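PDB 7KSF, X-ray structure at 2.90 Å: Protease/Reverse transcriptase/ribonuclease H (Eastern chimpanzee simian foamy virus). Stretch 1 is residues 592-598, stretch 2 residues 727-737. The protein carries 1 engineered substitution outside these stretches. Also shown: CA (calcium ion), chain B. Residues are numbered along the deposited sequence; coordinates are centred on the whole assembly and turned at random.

Stretch 1 (592-598) FYTDGSA
Stretch 2 (727-737) IHTEGNALADK

The contact is a strand-on-helix packing in which the ring of Tyr 593 lies against the backbone of a helix at one end and two aspartates crowd together at the other, with no clear hydrogen bond joining the two stretches. Residues 592-597 form an extended strand, with phi from -94° to -170° and psi from 113° to 171°, and Ala 598 follows in a loop. Stretch 2 is helical, with phi near -70° and psi mostly between -30° and -46°; its backbone bonds include Ala 735 N to Gly 731 O (3.2 Å) and Asp 736 N to Asn 732 O (3.0 Å). The two elements run in the same general sense, their axes crossing at -38° and approaching to 6.7 Å. The register is set by CA-CA distances of 5.3 Å for Tyr 593-Asn 732, 5.5 Å for Thr 594-Ala 735 and 5.1 Å for Asp 595-Asp 736, and 405 Å² is buried in total.

Tyr 593 points toward the helix in the m rotamer (chi1 -58°, chi2 -82°) and has the largest covered area of any residue here. Gly 731 CA sits 3.7 Å from the centroid of its ring, 14° off the normal, in a CH-pi contact. This close approach depends on glycine: an ideal CB at this position would lie 2.2 Å from Tyr 593 CE2. Asn 732 N also lies over the ring face, 3.3 Å from Tyr 593 CD1. Toward the start of the helix segment, the edge of the tyrosine meets the face of His 728 (chi1 t, chi2 -83°), with centroids 4.9 Å apart and planes at 60°; Tyr 593 CE1 is 3.5 Å from His 728 CE1 and 3.1 Å from His 728 O. At the base of the tyrosine side chain, Tyr 593 CB packs against Ala 735 CB at 3.5 Å, an apolar contact where the helix lies close to the strand.

Strand alternation turns Thr 594 (chi1 p) away and Asp 595 (chi1 t, chi2 -86°) toward the helix. Asp 736 leaves its backbone sideways, but its t rotamer (chi1 -157°, chi2 -26°) brings the carboxylate nearer. Asp 595 OD1 and Asp 736 OD1 are 2.9 Å apart, while Asp 595 OD2 and Asp 736 OD2 are separated by 3.1 Å. These are acceptor pairs of like charge, so their proximity is not hydrogen bonding. The calcium ion is instead bound by Gly 596 O at 1.7 Å and by one atom from elsewhere in the structure.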

ATOM      1  N   PHE A 592       1.810  14.337  25.796  1.00135.97           N
ATOM      2  CA  PHE A 592       3.068  14.931  26.237  1.00133.55           C
ATOM      3  C   PHE A 592       2.823  16.378  26.636  1.00132.99           C
ATOM      4  O   PHE A 592       2.505  17.218  25.787  1.00138.04           O
ATOM      5  CB  PHE A 592       4.127  14.839  25.139  1.00132.81           C
ATOM      6  CG  PHE A 592       4.803  13.501  25.060  1.00130.11           C
ATOM      7  CD1 PHE A 592       5.989  13.270  25.738  1.00131.16           C
ATOM      8  CD2 PHE A 592       4.253  12.475  24.311  1.00133.98           C
ATOM      9  CE1 PHE A 592       6.615  12.040  25.670  1.00134.05           C
ATOM     10  CE2 PHE A 592       4.876  11.242  24.238  1.00130.20           C
ATOM     11  CZ  PHE A 592       6.059  11.024  24.918  1.00127.36           C
ATOM     12  N   TYR A 593       2.962  16.666  27.926  1.00130.32           N
ATOM     13  CA  TYR A 593       2.889  18.031  28.424  1.00129.04           C
ATOM     14  C   TYR A 593       4.299  18.603  28.512  1.00126.15           C
ATOM     15  O   TYR A 593       5.208  17.946  29.029  1.00124.48           O
ATOM     16  CB  TYR A 593       2.216  18.082  29.796  1.00128.31           C
ATOM     17  CG  TYR A 593       0.817  17.522  29.829  1.00130.81           C
ATOM     18  CD1 TYR A 593      -0.269  18.286  29.426  1.00139.49           C
ATOM     19  CD2 TYR A 593       0.581  16.230  30.274  1.00131.66           C
ATOM     20  CE1 TYR A 593      -1.552  17.776  29.456  1.00147.48           C
ATOM     21  CE2 TYR A 593      -0.695  15.709  30.309  1.00134.08           C
ATOM     22  CZ  TYR A 593      -1.759  16.486  29.899  1.00149.30           C
ATOM     23  OH  TYR A 593      -3.036  15.973  29.932  1.00155.33           O
ATOM     24  N   THR A 594       4.478  19.818  28.003  1.00126.07           N
ATOM     25  CA  THR A 594       5.774  20.475  28.022  1.00130.52           C
ATOM     26  C   THR A 594       5.645  21.875  28.601  1.00133.00           C
ATOM     27  O   THR A 594       4.552  22.445  28.675  1.00135.33           O
ATOM     28  CB  THR A 594       6.400  20.565  26.619  1.00135.11           C
ATOM     29  OG1 THR A 594       5.554  21.347  25.764  1.00147.18           O
ATOM     30  CG2 THR A 594       6.584  19.178  26.025  1.00122.77           C
ATOM     31  N   ASP A 595       6.788  22.418  29.006  1.00121.87           N
ATOM     32  CA  ASP A 595       6.878  23.762  29.564  1.00116.55           C
ATOM     33  C   ASP A 595       8.353  24.125  29.682  1.00114.00           C
ATOM     34  O   ASP A 595       9.234  23.283  29.494  1.00113.27           O
ATOM     35  CB  ASP A 595       6.176  23.852  30.923  1.00116.01           C
ATOM     36  CG  ASP A 595       5.993  25.280  31.393  1.00115.61           C
ATOM     37  OD1 ASP A 595       6.928  25.821  32.020  1.00113.87           O
ATOM     38  OD2 ASP A 595       4.922  25.861  31.130  1.00117.92           O
ATOM     39  N   GLY A 596       8.608  25.392  29.997  1.00113.26           N
ATOM     40  CA  GLY A 596       9.958  25.884  30.177  1.00111.90           C
ATOM     41  C   GLY A 596      10.012  27.242  30.845  1.00115.88           C
ATOM     42  O   GLY A 596       9.242  28.148  30.506  1.00130.86           O
ATOM     43  N   SER A 597      10.927  27.396  31.795  1.00109.52           N
ATOM     44  CA  SER A 597      11.052  28.613  32.570  1.00115.01           C
ATOM     45  C   SER A 597      12.475  29.135  32.469  1.00111.10           C
ATOM     46  O   SER A 597      13.388  28.435  32.023  1.00108.41           O
ATOM     47  CB  SER A 597      10.662  28.375  34.035  1.00108.24           C
ATOM     48  OG  SER A 597       9.399  27.743  34.126  1.00108.13           O
ATOM     49  N   ALA A 598      12.651  30.389  32.886  1.00116.72           N
ATOM     50  CA  ALA A 598      13.975  31.020  32.849  1.00113.57           C
ATOM     51  C   ALA A 598      13.956  32.211  33.815  1.00119.10           C
ATOM     52  O   ALA A 598      13.517  33.303  33.456  1.00135.07           O
ATOM     53  CB  ALA A 598      14.359  31.446  31.451  1.00126.88           C
ATOM     54  N   ILE A 727      -9.774  18.624  32.238  1.00151.71           N
ATOM     55  CA  ILE A 727      -8.974  17.492  32.795  1.00141.93           C
ATOM     56  C   ILE A 727      -7.596  17.488  32.126  1.00140.34           C
ATOM     57  O   ILE A 727      -6.685  16.817  32.650  1.00139.24           O
ATOM     58  CB  ILE A 727      -9.712  16.152  32.599  1.00141.56           C
ATOM     59  CG1 ILE A 727      -8.888  14.969  33.113  1.00152.96           C
ATOM     60  CG2 ILE A 727     -10.115  15.969  31.144  1.00141.27           C
ATOM     61  CD1 ILE A 727      -9.478  13.621  32.779  1.00148.77           C
ATOM     62  N   HIS A 728      -7.458  18.212  31.010  1.00146.35           N
ATOM     63  CA  HIS A 728      -6.199  18.284  30.283  1.00142.87           C
ATOM     64  C   HIS A 728      -5.220  19.251  30.944  1.00143.52           C
ATOM     65  O   HIS A 728      -4.014  18.983  30.989  1.00135.94           O
ATOM     66  CB  HIS A 728      -6.465  18.698  28.837  1.00139.38           C
ATOM     67  CG  HIS A 728      -5.232  18.791  28.001  1.00142.34           C
ATOM     68  ND1 HIS A 728      -4.418  19.902  27.993  1.00153.72           N
ATOM     69  CD2 HIS A 728      -4.673  17.911  27.139  1.00143.06           C
ATOM     70  CE1 HIS A 728      -3.411  19.704  27.164  1.00154.83           C
ATOM     71  NE2 HIS A 728      -3.541  18.501  26.632  1.00155.56           N
ATOM     72  N   THR A 729      -5.717  20.380  31.459  1.00144.63           N
ATOM     73  CA  THR A 729      -4.824  21.375  32.044  1.00137.16           C
ATOM     74  C   THR A 729      -4.190  20.895  33.343  1.00137.47           C
ATOM     75  O   THR A 729      -3.198  21.484  33.786  1.00144.25           O
ATOM     76  CB  THR A 729      -5.570  22.690  32.282  1.00143.90           C
ATOM     77  OG1 THR A 729      -4.623  23.740  32.512  1.00149.50           O
ATOM     78  CG2 THR A 729      -6.483  22.580  33.493  1.00142.13           C
ATOM     79  N   GLU A 730      -4.731  19.843  33.961  1.00135.33           N
ATOM     80  CA  GLU A 730      -4.120  19.296  35.166  1.00132.86           C
ATOM     81  C   GLU A 730      -2.734  18.738  34.868  1.00130.66           C
ATOM     82  O   GLU A 730      -1.776  18.990  35.612  1.00128.32           O
ATOM     83  CB  GLU A 730      -5.018  18.213  35.765  1.00133.28           C
ATOM     84  CG  GLU A 730      -4.422  17.519  36.973  1.00132.84           C
ATOM     85  CD  GLU A 730      -5.331  16.445  37.523  1.00136.51           C
ATOM     86  OE1 GLU A 730      -6.405  16.215  36.927  1.00133.70           O
ATOM     87  OE2 GLU A 730      -4.974  15.829  38.549  1.00141.66           O
ATOM     88  N   GLY A 731      -2.609  17.974  33.782  1.00131.58           N
ATOM     89  CA  GLY A 731      -1.308  17.453  33.398  1.00130.52           C
ATOM     90  C   GLY A 731      -0.333  18.535  32.981  1.00127.89           C
ATOM     91  O   GLY A 731       0.876  18.395  33.181  1.00125.96           O
ATOM     92  N   ASN A 732      -0.837  19.626  32.399  1.00128.42           N
ATOM     93  CA  ASN A 732       0.045  20.726  32.024  1.00126.71           C
ATOM     94  C   ASN A 732       0.527  21.495  33.248  1.00125.24           C
ATOM     95  O   ASN A 732       1.629  22.059  33.230  1.00122.30           O
ATOM     96  CB  ASN A 732      -0.662  21.664  31.048  1.00127.85           C
ATOM     97  CG  ASN A 732       0.259  22.738  30.504  1.00129.61           C
ATOM     98  OD1 ASN A 732       1.474  22.557  30.434  1.00125.26           O
ATOM     99  ND2 ASN A 732      -0.316  23.873  30.122  1.00137.93           N
ATOM    100  N   ALA A 733      -0.280  21.533  34.314  1.00124.27           N
ATOM    101  CA  ALA A 733       0.171  22.142  35.561  1.00121.92           C
ATOM    102  C   ALA A 733       1.355  21.382  36.143  1.00119.71           C
ATOM    103  O   ALA A 733       2.235  21.978  36.775  1.00117.75           O
ATOM    104  CB  ALA A 733      -0.977  22.192  36.567  1.00123.33           C
ATOM    105  N   LEU A 734       1.386  20.066  35.941  1.00120.70           N
ATOM    106  CA  LEU A 734       2.507  19.264  36.425  1.00119.17           C
ATOM    107  C   LEU A 734       3.758  19.509  35.594  1.00117.93           C
ATOM    108  O   LEU A 734       4.870  19.552  36.136  1.00115.94           O
ATOM    109  CB  LEU A 734       2.128  17.787  36.407  1.00119.95           C
ATOM    110  CG  LEU A 734       3.217  16.807  36.833  1.00119.01           C
ATOM    111  CD1 LEU A 734       3.694  17.138  38.234  1.00125.82           C
ATOM    112  CD2 LEU A 734       2.693  15.387  36.758  1.00130.22           C
ATOM    113  N   ALA A 735       3.601  19.672  34.277  1.00129.04           N
ATOM    114  CA  ALA A 735       4.753  19.915  33.416  1.00129.35           C
ATOM    115  C   ALA A 735       5.389  21.267  33.712  1.00128.71           C
ATOM    116  O   ALA A 735       6.616  21.399  33.689  1.00127.50           O
ATOM    117  CB  ALA A 735       4.341  19.830  31.950  1.00124.42           C
ATOM    118  N   ASP A 736       4.570  22.288  33.980  1.00123.34           N
ATOM    119  CA  ASP A 736       5.116  23.587  34.359  1.00114.08           C
ATOM    120  C   ASP A 736       5.856  23.506  35.686  1.00118.62           C
ATOM    121  O   ASP A 736       6.851  24.212  35.889  1.00116.22           O
ATOM    122  CB  ASP A 736       4.000  24.633  34.432  1.00114.54           C
ATOM    123  CG  ASP A 736       4.514  26.055  34.264  1.00122.57           C
ATOM    124  OD1 ASP A 736       5.696  26.311  34.573  1.00116.03           O
ATOM    125  OD2 ASP A 736       3.735  26.922  33.817  1.00129.60           O
ATOM    126  N   LYS A 737       5.392  22.648  36.598  1.00119.80           N
ATOM    127  CA  LYS A 737       6.110  22.437  37.848  1.00112.25           C
ATOM    128  C   LYS A 737       7.497  21.860  37.584  1.00109.75           C
ATOM    129  O   LYS A 737       8.491  22.311  38.162  1.00115.46           O
ATOM    130  CB  LYS A 737       5.307  21.516  38.766  1.00111.67           C
ATOM    131  CG  LYS A 737       6.020  21.161  40.061  1.00117.62           C
ATOM    132  CD  LYS A 737       5.182  20.227  40.920  1.00115.43           C
ATOM    133  CE  LYS A 737       5.882  19.910  42.233  1.00121.88           C
ATOM    134  NZ  LYS A 737       5.069  19.017  43.103  1.00109.46           N
TER
HETATM  135 CA    CA B 801       7.568  28.145  30.190  1.00138.42          CA